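Cupin type-2 domain-containing protein (Neisseria meningitidis, PDB 2I45) is of unknown function but carries a cupin domain, the small beta-barrel fold that in many relatives holds a metal ion or a small ligand. Local coordinates at residues Asp49-Ala54 and Gly74-Val79; Gly57-Asp62 and Cys93-Ile98; Trp19-Ile24 and His32-Leu37; Asp62-Gly67 and Ser82-Pro87. All blocks are in the same frame, centred on the assembly; numbering follows the deposited sequence.

Interaction 1 (Asp49-Ala54 and Gly74-Val79); sequences DKVLFA and GEMAVV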
loop_
_atom_site.group_PDB
_atom_site.type_symbol
_atom_site.label_atom_id
_atom_site.label_comp_id
_atom_site.label_asym_id
_atom_site.label_seq_id
_atom_site.Cartn_x
_atom_site.Cartn_y
_atom_site.Cartn_z
ATOM N N ASP B 49 -0.637 10.771 -8.834
ATOM C CA ASP B 49 -1.759 10.018 -8.262
ATOM C C ASP B 49 -1.352 9.549 -6.916
ATOM O O ASP B 49 -0.169 9.477 -6.666
ATOM C CB ASP B 49 -2.193 8.820 -9.080
ATOM C CG ASP B 49 -2.716 9.203 -10.432
ATOM O OD1 ASP B 49 -2.730 8.314 -11.322
ATOM O OD2 ASP B 49 -3.072 10.390 -10.646
ATOM N N LYS B 50 -2.317 9.244 -6.053
ATOM C CA LYS B 50 -2.020 8.800 -4.684
ATOM C C LYS B 50 -2.827 7.555 -4.364
ATOM O O LYS B 50 -4.004 7.448 -4.742
ATOM C CB LYS B 50 -2.311 9.918 -3.658
ATOM C CG LYS B 50 -1.458 11.248 -3.838
ATOM C CD LYS B 50 -2.312 12.603 -3.543
ATOM C CE LYS B 50 -2.811 13.360 -4.911
ATOM N NZ LYS B 50 -3.267 14.786 -4.769
ATOM N N VAL B 51 -2.211 6.587 -3.686
ATOM C CA VAL B 51 -2.935 5.405 -3.320
ATOM C C VAL B 51 -3.174 5.700 -1.881
ATOM O O VAL B 51 -2.344 6.361 -1.306
ATOM C CB VAL B 51 -2.096 4.162 -3.460
ATOM C CG1 VAL B 51 -2.854 2.971 -2.856
ATOM C CG2 VAL B 51 -1.683 3.915 -4.983
ATOM N N LEU B 52 -4.305 5.256 -1.308
ATOM C CA LEU B 52 -4.664 5.564 0.056
ATOM C C LEU B 52 -4.964 4.275 0.718
ATOM O O LEU B 52 -5.715 3.454 0.187
ATOM C CB LEU B 52 -5.950 6.404 0.152
ATOM C CG LEU B 52 -6.331 7.800 -0.442
ATOM C CD1 LEU B 52 -6.943 8.754 0.644
ATOM C CD2 LEU B 52 -5.202 8.459 -1.151
ATOM N N PHE B 53 -4.407 4.049 1.899
ATOM C CA PHE B 53 -4.676 2.785 2.476
ATOM C C PHE B 53 -5.102 3.003 3.927
ATOM O O PHE B 53 -4.422 3.672 4.694
ATOM C CB PHE B 53 -3.501 1.817 2.239
ATOM C CG PHE B 53 -3.533 0.582 3.123
ATOM C CD1 PHE B 53 -4.635 -0.253 3.142
ATOM C CD2 PHE B 53 -2.437 0.255 3.917
ATOM C CE1 PHE B 53 -4.694 -1.419 3.957
ATOM C CE2 PHE B 53 -2.464 -0.864 4.736
ATOM C CZ PHE B 53 -3.625 -1.723 4.769
ATOM N N ALA B 54 -6.259 2.464 4.289
ATOM C CA ALA B 54 -6.828 2.814 5.564
ATOM C C ALA B 54 -6.308 1.803 6.463
ATOM O O ALA B 54 -6.940 0.690 6.640
ATOM C CB ALA B 54 -8.303 2.739 5.537
ATOM N N GLY B 74 -8.684 -1.382 6.119
ATOM C CA GLY B 74 -8.207 -2.599 5.443
ATOM C C GLY B 74 -8.288 -2.419 3.940
ATOM O O GLY B 74 -8.035 -3.381 3.219
ATOM N N GLU B 75 -8.677 -1.224 3.473
ATOM C CA GLU B 75 -9.003 -1.091 2.100
ATOM C C GLU B 75 -8.124 -0.048 1.410
ATOM O O GLU B 75 -7.707 0.949 2.040
ATOM C CB GLU B 75 -10.464 -0.715 1.942
ATOM C CG GLU B 75 -11.489 -1.683 2.524
ATOM C CD GLU B 75 -12.960 -1.331 2.175
ATOM O OE1 GLU B 75 -13.349 -0.159 2.068
ATOM O OE2 GLU B 75 -13.759 -2.243 2.018
HETATM N N MSE B 76 -7.843 -0.279 0.132
HETATM C CA MSE B 76 -7.134 0.733 -0.640
HETATM C C MSE B 76 -8.019 1.375 -1.681
HETATM O O MSE B 76 -9.001 0.795 -2.109
HETATM C CB MSE B 76 -5.963 0.145 -1.370
HETATM C CG MSE B 76 -4.759 0.091 -0.547
HETATM SE SE MSE B 76 -3.340 -1.115 -1.319
HETATM C CE MSE B 76 -2.192 -1.052 0.311
ATOM N N ALA B 77 -7.656 2.569 -2.096
ATOM C CA ALA B 77 -8.303 3.241 -3.191
ATOM C C ALA B 77 -7.289 4.213 -3.786
ATOM O O ALA B 77 -6.195 4.331 -3.280
ATOM C CB ALA B 77 -9.513 3.976 -2.705
ATOM N N VAL B 78 -7.625 4.898 -4.874
ATOM C CA VAL B 78 -6.664 5.814 -5.413
ATOM C C VAL B 78 -7.261 7.185 -5.728
ATOM O O VAL B 78 -8.328 7.281 -6.297
ATOM C CB VAL B 78 -5.840 5.179 -6.566
ATOM C CG1 VAL B 78 -6.423 3.847 -6.969
ATOM C CG2 VAL B 78 -5.652 6.133 -7.760
ATOM N N VAL B 79 -6.595 8.252 -5.318
ATOM C CA VAL B 79 -7.090 9.545 -5.680
ATOM C C VAL B 79 -6.263 10.132 -6.777
ATOM O O VAL B 79 -5.127 10.466 -6.575
ATOM C CB VAL B 79 -7.137 10.479 -4.524
ATOM C CG1 VAL B 79 -7.413 11.907 -5.037
ATOM C CG2 VAL B 79 -8.207 10.019 -3.616
#

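Interaction 2 (Gly57-Asp62 and Cys93-Ile98); sequences GDMAVD and CSLVLI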
loop_
_atom_site.group_PDB
_atom_site.type_symbol
_atom_site.label_atom_id
_atom_site.label_comp_id
_atom_site.label_asym_id
_atom_site.label_seq_id
_atom_site.Cartn_x
_atom_site.Cartn_y
_atom_site.Cartn_z
ATOM N N GLY B 57 -9.013 2.250 11.375
ATOM C CA GLY B 57 -10.212 3.097 11.292
ATOM C C GLY B 57 -10.796 3.336 9.910
ATOM O O GLY B 57 -10.170 3.029 8.907
ATOM N N ASP B 58 -11.989 3.926 9.825
ATOM C CA ASP B 58 -12.579 4.208 8.484
ATOM C C ASP B 58 -12.515 5.669 8.058
ATOM O O ASP B 58 -12.361 6.533 8.860
ATOM C CB ASP B 58 -14.011 3.674 8.384
ATOM C CG ASP B 58 -14.161 2.325 9.067
ATOM O OD1 ASP B 58 -13.120 1.655 9.248
ATOM O OD2 ASP B 58 -15.294 1.938 9.458
HETATM N N MSE B 59 -12.598 5.936 6.778
HETATM C CA MSE B 59 -12.603 7.289 6.296
HETATM C C MSE B 59 -13.475 7.347 5.023
HETATM O O MSE B 59 -13.976 6.325 4.541
HETATM C CB MSE B 59 -11.167 7.830 6.126
HETATM C CG MSE B 59 -10.325 7.056 5.217
HETATM SE SE MSE B 59 -8.731 8.008 4.464
HETATM C CE MSE B 59 -9.672 9.370 3.490
ATOM N N ALA B 60 -13.743 8.543 4.530
ATOM C CA ALA B 60 -14.369 8.712 3.203
ATOM C C ALA B 60 -13.665 9.784 2.376
ATOM O O ALA B 60 -12.859 10.551 2.905
ATOM C CB ALA B 60 -15.853 9.049 3.317
ATOM N N VAL B 61 -13.995 9.851 1.095
ATOM C CA VAL B 61 -13.497 10.924 0.268
ATOM C C VAL B 61 -14.638 11.363 -0.600
ATOM O O VAL B 61 -15.182 10.555 -1.365
ATOM C CB VAL B 61 -12.337 10.490 -0.618
ATOM C CG1 VAL B 61 -11.823 11.721 -1.435
ATOM C CG2 VAL B 61 -11.224 9.917 0.210
ATOM N N ASP B 62 -15.053 12.615 -0.429
ATOM C CA ASP B 62 -15.948 13.289 -1.381
ATOM C C ASP B 62 -15.188 13.769 -2.623
ATOM O O ASP B 62 -14.079 14.300 -2.498
ATOM C CB ASP B 62 -16.558 14.481 -0.688
ATOM C CG ASP B 62 -17.378 14.075 0.514
ATOM O OD1 ASP B 62 -17.956 12.957 0.469
ATOM O OD2 ASP B 62 -17.467 14.874 1.496
ATOM N N CYS B 93 -8.999 8.095 11.406
ATOM C CA CYS B 93 -8.409 7.129 10.514
ATOM C C CYS B 93 -6.922 7.364 10.437
ATOM O O CYS B 93 -6.482 8.535 10.201
ATOM C CB CYS B 93 -8.916 7.351 9.084
ATOM S SG CYS B 93 -8.386 6.046 7.925
ATOM N N SER B 94 -6.156 6.265 10.560
ATOM C CA SER B 94 -4.747 6.259 10.198
ATOM C C SER B 94 -4.545 5.740 8.797
ATOM O O SER B 94 -5.027 4.659 8.469
ATOM C CB SER B 94 -3.981 5.395 11.163
ATOM O OG SER B 94 -4.265 5.848 12.472
ATOM N N LEU B 95 -3.781 6.484 8.002
ATOM C CA LEU B 95 -3.785 6.293 6.574
ATOM C C LEU B 95 -2.415 6.456 5.937
ATOM O O LEU B 95 -1.715 7.423 6.225
ATOM C CB LEU B 95 -4.717 7.352 5.982
ATOM C CG LEU B 95 -4.459 7.962 4.576
ATOM C CD1 LEU B 95 -4.969 7.076 3.445
ATOM C CD2 LEU B 95 -5.166 9.283 4.403
ATOM N N VAL B 96 -2.065 5.546 5.029
ATOM C CA VAL B 96 -0.893 5.730 4.202
ATOM C C VAL B 96 -1.255 6.238 2.825
ATOM O O VAL B 96 -2.089 5.648 2.115
ATOM C CB VAL B 96 -0.087 4.441 3.986
ATOM C CG1 VAL B 96 1.180 4.787 3.158
ATOM C CG2 VAL B 96 0.264 3.827 5.277
ATOM N N LEU B 97 -0.625 7.327 2.447
ATOM C CA LEU B 97 -0.633 7.711 1.053
ATOM C C LEU B 97 0.625 7.260 0.354
ATOM O O LEU B 97 1.685 7.297 0.982
ATOM C CB LEU B 97 -0.692 9.228 0.922
ATOM C CG LEU B 97 -2.066 9.807 0.589
ATOM C CD1 LEU B 97 -2.883 9.998 1.861
ATOM C CD2 LEU B 97 -1.935 11.119 -0.197
ATOM N N ILE B 98 0.525 6.904 -0.934
ATOM C CA ILE B 98 1.690 6.522 -1.727
ATOM C C ILE B 98 1.785 7.254 -3.087
ATOM O O ILE B 98 0.811 7.377 -3.804
ATOM C CB ILE B 98 1.748 4.974 -1.958
ATOM C CG1 ILE B 98 1.820 4.249 -0.636
ATOM C CG2 ILE B 98 2.938 4.577 -2.742
ATOM C CD1 ILE B 98 0.576 3.481 -0.270
#

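Interaction 3 (Trp19-Ile24 and His32-Leu37); sequences WQPEII and HLVKLL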
loop_
_atom_site.group_PDB
_atom_site.type_symbol
_atom_site.label_atom_id
_atom_site.label_comp_id
_atom_site.label_asym_id
_atom_site.label_seq_id
_atom_site.Cartn_x
_atom_site.Cartn_y
_atom_site.Cartn_z
ATOM N N TRP B 19 -3.326 16.451 11.638
ATOM C CA TRP B 19 -3.349 16.502 10.189
ATOM C C TRP B 19 -1.922 16.765 9.932
ATOM O O TRP B 19 -1.561 17.719 9.249
ATOM C CB TRP B 19 -4.346 17.552 9.644
ATOM C CG TRP B 19 -5.788 17.065 9.794
ATOM C CD1 TRP B 19 -6.505 16.889 10.997
ATOM C CD2 TRP B 19 -6.667 16.631 8.749
ATOM N NE1 TRP B 19 -7.764 16.381 10.727
ATOM C CE2 TRP B 19 -7.898 16.218 9.370
ATOM C CE3 TRP B 19 -6.545 16.551 7.374
ATOM C CZ2 TRP B 19 -8.987 15.750 8.644
ATOM C CZ3 TRP B 19 -7.625 16.058 6.644
ATOM C CH2 TRP B 19 -8.840 15.657 7.286
ATOM N N GLN B 20 -1.095 15.925 10.565
ATOM C CA GLN B 20 0.357 16.115 10.512
ATOM C C GLN B 20 1.124 14.932 9.944
ATOM O O GLN B 20 1.647 14.098 10.656
ATOM C CB GLN B 20 0.879 16.677 11.817
ATOM C CG GLN B 20 0.638 18.147 11.802
ATOM C CD GLN B 20 0.488 18.760 13.176
ATOM O OE1 GLN B 20 -0.259 19.741 13.358
ATOM N NE2 GLN B 20 1.211 18.215 14.153
ATOM N N PRO B 21 1.196 14.883 8.605
ATOM C CA PRO B 21 1.780 13.745 7.923
ATOM C C PRO B 21 3.222 13.631 8.311
ATOM O O PRO B 21 3.901 14.648 8.377
ATOM C CB PRO B 21 1.683 14.146 6.439
ATOM C CG PRO B 21 1.641 15.649 6.456
ATOM C CD PRO B 21 0.784 15.936 7.647
ATOM N N GLU B 22 3.662 12.422 8.620
ATOM C CA GLU B 22 5.062 12.086 8.552
ATOM C C GLU B 22 5.271 11.542 7.133
ATOM O O GLU B 22 4.410 10.840 6.598
ATOM C CB GLU B 22 5.418 11.035 9.605
ATOM C CG GLU B 22 6.928 10.683 9.676
ATOM C CD GLU B 22 7.331 9.520 10.630
ATOM O OE1 GLU B 22 6.529 8.568 10.969
ATOM O OE2 GLU B 22 8.520 9.594 11.028
ATOM N N ILE B 23 6.389 11.884 6.517
ATOM C CA ILE B 23 6.701 11.480 5.150
ATOM C C ILE B 23 7.969 10.637 5.095
ATOM O O ILE B 23 9.009 11.099 5.569
ATOM C CB ILE B 23 7.056 12.706 4.306
ATOM C CG1 ILE B 23 5.812 13.570 4.080
ATOM C CG2 ILE B 23 7.739 12.284 3.025
ATOM C CD1 ILE B 23 6.134 15.098 3.841
ATOM N N ILE B 24 7.900 9.447 4.480
ATOM C CA ILE B 24 9.083 8.590 4.283
ATOM C C ILE B 24 9.421 8.391 2.781
ATOM O O ILE B 24 8.493 8.191 1.947
ATOM C CB ILE B 24 8.867 7.222 4.967
ATOM C CG1 ILE B 24 8.267 7.405 6.376
ATOM C CG2 ILE B 24 10.140 6.439 5.051
ATOM C CD1 ILE B 24 7.896 6.139 7.022
ATOM N N HIS B 32 3.275 9.045 2.869
ATOM C CA HIS B 32 2.749 9.957 3.845
ATOM C C HIS B 32 1.952 9.134 4.891
ATOM O O HIS B 32 1.086 8.303 4.533
ATOM C CB HIS B 32 1.862 10.961 3.141
ATOM C CG HIS B 32 2.594 11.908 2.235
ATOM N ND1 HIS B 32 2.550 13.278 2.399
ATOM C CD2 HIS B 32 3.393 11.687 1.161
ATOM C CE1 HIS B 32 3.286 13.859 1.460
ATOM N NE2 HIS B 32 3.809 12.914 0.693
ATOM N N LEU B 33 2.276 9.314 6.167
ATOM C CA LEU B 33 1.476 8.684 7.249
ATOM C C LEU B 33 0.894 9.841 8.031
ATOM O O LEU B 33 1.628 10.725 8.451
ATOM C CB LEU B 33 2.286 7.773 8.183
ATOM C CG LEU B 33 3.271 6.757 7.583
ATOM C CD1 LEU B 33 4.250 6.168 8.556
ATOM C CD2 LEU B 33 2.560 5.699 6.904
ATOM N N VAL B 34 -0.432 9.838 8.185
ATOM C CA VAL B 34 -1.147 10.967 8.757
ATOM C C VAL B 34 -2.341 10.412 9.416
ATOM O O VAL B 34 -2.824 9.369 9.009
ATOM C CB VAL B 34 -1.807 11.813 7.712
ATOM C CG1 VAL B 34 -1.814 13.265 8.159
ATOM C CG2 VAL B 34 -1.182 11.585 6.399
ATOM N N LYS B 35 -2.878 11.128 10.391
ATOM C CA LYS B 35 -4.087 10.662 11.001
ATOM C C LYS B 35 -5.119 11.704 10.717
ATOM O O LYS B 35 -4.797 12.830 10.736
ATOM C CB LYS B 35 -3.859 10.442 12.476
ATOM C CG LYS B 35 -2.905 9.271 12.743
ATOM C CD LYS B 35 -2.887 8.826 14.256
ATOM C CE LYS B 35 -1.860 7.736 14.487
ATOM N NZ LYS B 35 -1.795 7.210 15.910
ATOM N N LEU B 36 -6.360 11.284 10.440
ATOM C CA LEU B 36 -7.515 12.098 10.035
ATOM C C LEU B 36 -8.694 12.015 11.003
ATOM O O LEU B 36 -9.051 10.904 11.474
ATOM C CB LEU B 36 -8.031 11.543 8.724
ATOM C CG LEU B 36 -7.538 12.250 7.479
ATOM C CD1 LEU B 36 -6.086 12.829 7.534
ATOM C CD2 LEU B 36 -7.716 11.339 6.315
ATOM N N LEU B 37 -9.303 13.184 11.265
ATOM C CA LEU B 37 -10.499 13.329 12.072
ATOM C C LEU B 37 -11.282 14.536 11.508
ATOM O O LEU B 37 -10.664 15.468 11.007
ATOM C CB LEU B 37 -10.119 13.531 13.521
ATOM C CG LEU B 37 -11.293 13.397 14.514
ATOM C CD1 LEU B 37 -12.092 12.134 14.324
ATOM C CD2 LEU B 37 -10.832 13.435 15.954
#

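Interaction 4 (Asp62-Gly67 and Ser82-Pro87); sequences DFADGG and SVSHRP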
loop_
_atom_site.group_PDB
_atom_site.type_symbol
_atom_site.label_atom_id
_atom_site.label_comp_id
_atom_site.label_asym_id
_atom_site.label_seq_id
_atom_site.Cartn_x
_atom_site.Cartn_y
_atom_site.Cartn_z
ATOM N N ASP B 62 -15.053 12.615 -0.429
ATOM C CA ASP B 62 -15.948 13.289 -1.381
ATOM C C ASP B 62 -15.188 13.769 -2.623
ATOM O O ASP B 62 -14.079 14.300 -2.498
ATOM C CB ASP B 62 -16.558 14.481 -0.688
ATOM C CG ASP B 62 -17.378 14.075 0.514
ATOM O OD1 ASP B 62 -17.956 12.957 0.469
ATOM O OD2 ASP B 62 -17.467 14.874 1.496
ATOM N N PHE B 63 -15.784 13.579 -3.800
ATOM C CA PHE B 63 -15.298 14.239 -5.027
ATOM C C PHE B 63 -16.155 15.398 -5.627
ATOM O O PHE B 63 -17.367 15.513 -5.357
ATOM C CB PHE B 63 -15.092 13.219 -6.111
ATOM C CG PHE B 63 -14.144 12.135 -5.734
ATOM C CD1 PHE B 63 -12.804 12.244 -6.028
ATOM C CD2 PHE B 63 -14.601 10.984 -5.097
ATOM C CE1 PHE B 63 -11.898 11.185 -5.699
ATOM C CE2 PHE B 63 -13.710 9.948 -4.737
ATOM C CZ PHE B 63 -12.357 10.059 -5.045
ATOM N N ALA B 64 -15.507 16.184 -6.502
ATOM C CA ALA B 64 -16.065 17.409 -7.089
ATOM C C ALA B 64 -17.225 17.100 -8.006
ATOM O O ALA B 64 -18.075 17.940 -8.271
ATOM C CB ALA B 64 -14.981 18.240 -7.830
ATOM N N ASP B 65 -17.291 15.866 -8.444
ATOM C CA ASP B 65 -18.364 15.436 -9.328
ATOM C C ASP B 65 -19.553 14.820 -8.559
ATOM O O ASP B 65 -20.478 14.248 -9.169
ATOM C CB ASP B 65 -17.812 14.489 -10.393
ATOM C CG ASP B 65 -17.523 13.077 -9.860
ATOM O OD1 ASP B 65 -17.904 12.728 -8.684
ATOM O OD2 ASP B 65 -16.931 12.293 -10.669
ATOM N N GLY B 66 -19.541 14.936 -7.233
ATOM C CA GLY B 66 -20.689 14.455 -6.495
ATOM C C GLY B 66 -20.513 13.101 -5.877
ATOM O O GLY B 66 -21.059 12.847 -4.842
ATOM N N GLY B 67 -19.726 12.240 -6.506
ATOM C CA GLY B 67 -19.365 10.972 -5.912
ATOM C C GLY B 67 -18.675 11.105 -4.542
ATOM O O GLY B 67 -17.983 12.111 -4.197
ATOM N N SER B 82 -5.379 15.907 -9.755
ATOM C CA SER B 82 -6.234 16.900 -10.480
ATOM C C SER B 82 -7.743 16.630 -10.480
ATOM O O SER B 82 -8.498 16.855 -11.476
ATOM C CB SER B 82 -5.715 16.963 -11.902
ATOM O OG SER B 82 -4.295 16.563 -11.942
ATOM N N VAL B 83 -8.122 16.129 -9.327
ATOM C CA VAL B 83 -9.448 15.821 -8.990
ATOM C C VAL B 83 -9.478 16.479 -7.626
ATOM O O VAL B 83 -8.732 16.097 -6.729
ATOM C CB VAL B 83 -9.545 14.292 -8.983
ATOM C CG1 VAL B 83 -10.318 13.736 -7.752
ATOM C CG2 VAL B 83 -10.119 13.816 -10.305
ATOM N N SER B 84 -10.295 17.500 -7.463
ATOM C CA SER B 84 -10.502 18.089 -6.162
ATOM C C SER B 84 -11.355 17.149 -5.317
ATOM O O SER B 84 -12.359 16.654 -5.802
ATOM C CB SER B 84 -11.171 19.429 -6.362
ATOM O OG SER B 84 -12.251 19.673 -5.455
ATOM N N HIS B 85 -10.938 16.888 -4.073
ATOM C CA HIS B 85 -11.606 15.958 -3.227
ATOM C C HIS B 85 -11.473 16.423 -1.816
ATOM O O HIS B 85 -10.623 17.245 -1.461
ATOM C CB HIS B 85 -10.948 14.597 -3.303
ATOM C CG HIS B 85 -9.479 14.629 -2.993
ATOM N ND1 HIS B 85 -8.542 15.137 -3.877
ATOM C CD2 HIS B 85 -8.785 14.247 -1.892
ATOM C CE1 HIS B 85 -7.337 15.052 -3.336
ATOM N NE2 HIS B 85 -7.463 14.528 -2.132
ATOM N N ARG B 86 -12.334 15.859 -0.995
ATOM C CA ARG B 86 -12.427 16.255 0.376
ATOM C C ARG B 86 -12.261 15.017 1.254
ATOM O O ARG B 86 -13.212 14.297 1.502
ATOM C CB ARG B 86 -13.726 17.014 0.670
ATOM C CG ARG B 86 -14.135 16.941 2.157
ATOM C CD ARG B 86 -15.352 17.787 2.555
ATOM N NE ARG B 86 -16.570 17.374 1.874
ATOM C CZ ARG B 86 -17.558 18.222 1.600
ATOM N NH1 ARG B 86 -17.492 19.520 1.990
ATOM N NH2 ARG B 86 -18.606 17.791 0.913
ATOM N N PRO B 87 -11.038 14.767 1.711
ATOM C CA PRO B 87 -10.728 13.625 2.564
ATOM C C PRO B 87 -11.302 13.847 3.929
ATOM O O PRO B 87 -11.302 14.966 4.355
ATOM C CB PRO B 87 -9.208 13.685 2.673
ATOM C CG PRO B 87 -8.781 15.047 2.238
ATOM C CD PRO B 87 -9.871 15.610 1.391
#

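Interaction 1 (Asp49-Ala54 and Gly74-Val79)
Gly74 opens the pairing with Ala54: its N donates to Ala54 O at 2.8 Å, with the donor in the carbonyl plane. Its positive phi of 113° is one at which a side chain would press on the preceding carbonyl oxygen. Glu75 sends its carbonyl oxygen back to Ala54 N, and Glu75 O also lies 3.5 Å from Phe53 CD1, near the ring plane. The Glu75 carboxylate is held by Arg72 N and by Asn7 of the second subunit. Met76, a selenomethionine, carries the side-chain contact. CG stands anti to the carbonyl carbon (chi1 -86°) and the chain runs extended beyond it, ending with CE over one face of the Phe53 ring, 3.9 Å from the centroid and displaced toward the rim. SE stands oblique to the ring, a Met-aromatic contact, while Met76 CG touches Phe53 CB at 3.5 Å. Ala77 exchanges both backbone bonds with Leu52, the pair facing the barrel interior beside Leu95, Met69 and Ile71. Val78 and Val51 form a non-hydrogen-bonded antiparallel pair, with Val78 CA 3.2 Å from Lys50 O. Val79 closes the series through two bonds to Lys50, and its CG2 meets Leu52 CD2 at 4.2 Å. Six backbone bonds and axes 153° apart define antiparallel strands of a cupin beta-barrel; Glu75 and Met76 pair with a strand of the second subunit, continuing the sheet across the dimer interface, where Phe53 meets its counterpart.

Interaction 2 (Gly57-Asp62 and Cys93-Ile98)
Gly57 O lies 3.6 Å from Cys93 SG, which sits to the side of the carbonyl rather than ahead of it. The backbones are close here, their CA atoms separated by 4.5 Å, and a CB on Gly57 would come tight against Cys93 CA. Asp58 contributes through its main chain: Asp58 O lies 3.5 Å from Cys93 CB and accepts a hydrogen bond from Ser89 OG, while Asp58 OD1 accepts one from Glu73 N. Met59, a selenomethionine, then reaches across between the two sheets. Its CG lies between the backbone N and the carbonyl carbon (chi1 58°) and packs against Cys93 SG at 3.5 Å. Cys93 SG is anti to its backbone N (chi1 -173°), which brings it to Met59 CG and Gly57 O. Farther out, Met59 SE approaches both methyls of Leu95, with CD2 the nearer at 3.8 Å and CD1 at 4.0 Å; the two side chains cross at about a right angle. Beyond Met59 the segments diverge, Val61 turning to His85 and Leu97 to Lys50 and Leu52. No hydrogen bond joins the segments, and the meeting of Met59 with Cys93 and Leu95, between facing sheets of the barrel, is probably held mainly by dispersion.

Interaction 3 (Trp19-Ile24 and His32-Leu37)
Glu22 N donates to Leu33 O at 2.7 Å, and Leu33 N returns the bond to Glu22 O at the same length with a nearly straight N-H...O angle of 173°. Both donors lie nearly along the C=O axis of their acceptor. Leu33 O also receives Pro21 CA at 3.1 Å, a CA-H...O contact. In the next pair, Ile23 and His32, the side chains lie alongside each other: Ile23 CG1 rests over one face of the imidazole, 3.8 Å from its centroid and offset toward the rim, while His32 NE2 is bonded to Gln30. On the other face of the sheet Ile24 CD1 meets Leu33 CD1, beside His11 of helix 8-13. Strands 22-26 and 29-37 form a beta hairpin at one margin of the five-stranded cupin sheet, their segment axes 162° apart. Before Glu22 the first segment leaves this regular pairing, and side chains take over. Val34 CG1 packs on Pro21 CD at 3.8 Å, and the two side chains point the same way. The Trp19 indole takes Leu36 CD1 over one face, 3.7 Å from the centroid of the six-membered ring. Leu37 O sits at the ring edge, 2.9 Å from Trp19 CZ2 and thus closer to it than to Trp19 NE1 at 3.1 Å; the N-H bond to this oxygen is weak at best. Tyr40 meets the same indole.

Interaction 4 (Asp62-Gly67 and Ser82-Pro87)
Asp62 and Arg86 form the tight part of this contact, joined through both backbone and side chains. Arg86 N donates to Asp62 O at 2.8 Å, and Asp62 N returns a longer bond to Arg86 O with its donor 42° out of the carbonyl plane. Beyond the backbone pair Arg86 NE donates to Asp62 OD2 at 2.7 Å, meeting the anti lone pair of that oxygen, and NH2 adds a weak second bond to it. The Arg86 chain bends at chi3 (63°), and the carboxylate and guanidinium planes stand 85° apart: one oxygen takes both N-H groups, instead of two oxygens meeting them side by side. Asp62 OD1 has its own salt bridge to Arg88. On the other face of the strands Val83 CG1 abuts the Phe63 ring edge, 3.4 Å from CD1. His85 ND1 is tied in the ring plane to Val83 O. Toward solvent the pairing slackens: Ala64 N makes only a weak bond to Ser84 O at 3.3 Å, and a type I turn from Phe63 to Gly66 follows, with Asp65 OD1 closing an Asx turn on Gly67 N. Flanked by two arginines, the Asp62 carboxylate is probably stabilised in its charged form.

Overall arrangement
The four contacts trace the two facing sheets of one cupin barrel. Interactions 1 and 3 both lie in the five-stranded sheet, in its pairs 50-56/75-79 and 22-26/29-37, with centres about 14 Å apart on opposite sides of the chain's centre. Strand 92-99 runs between strands 29-37 and 50-56, so interaction 2, centred about 7 Å from interaction 1 and 10 Å from interaction 3, links that sheet to strand 59-63 of the three-stranded sheet. Interaction 4 pairs 59-63 with 85-89 and shares Asp62 with interaction 2. Along the chain, interaction 3 closes first; 1 and 2 interleave, and 4 nests within 2, knitting distant sequence into one barrel.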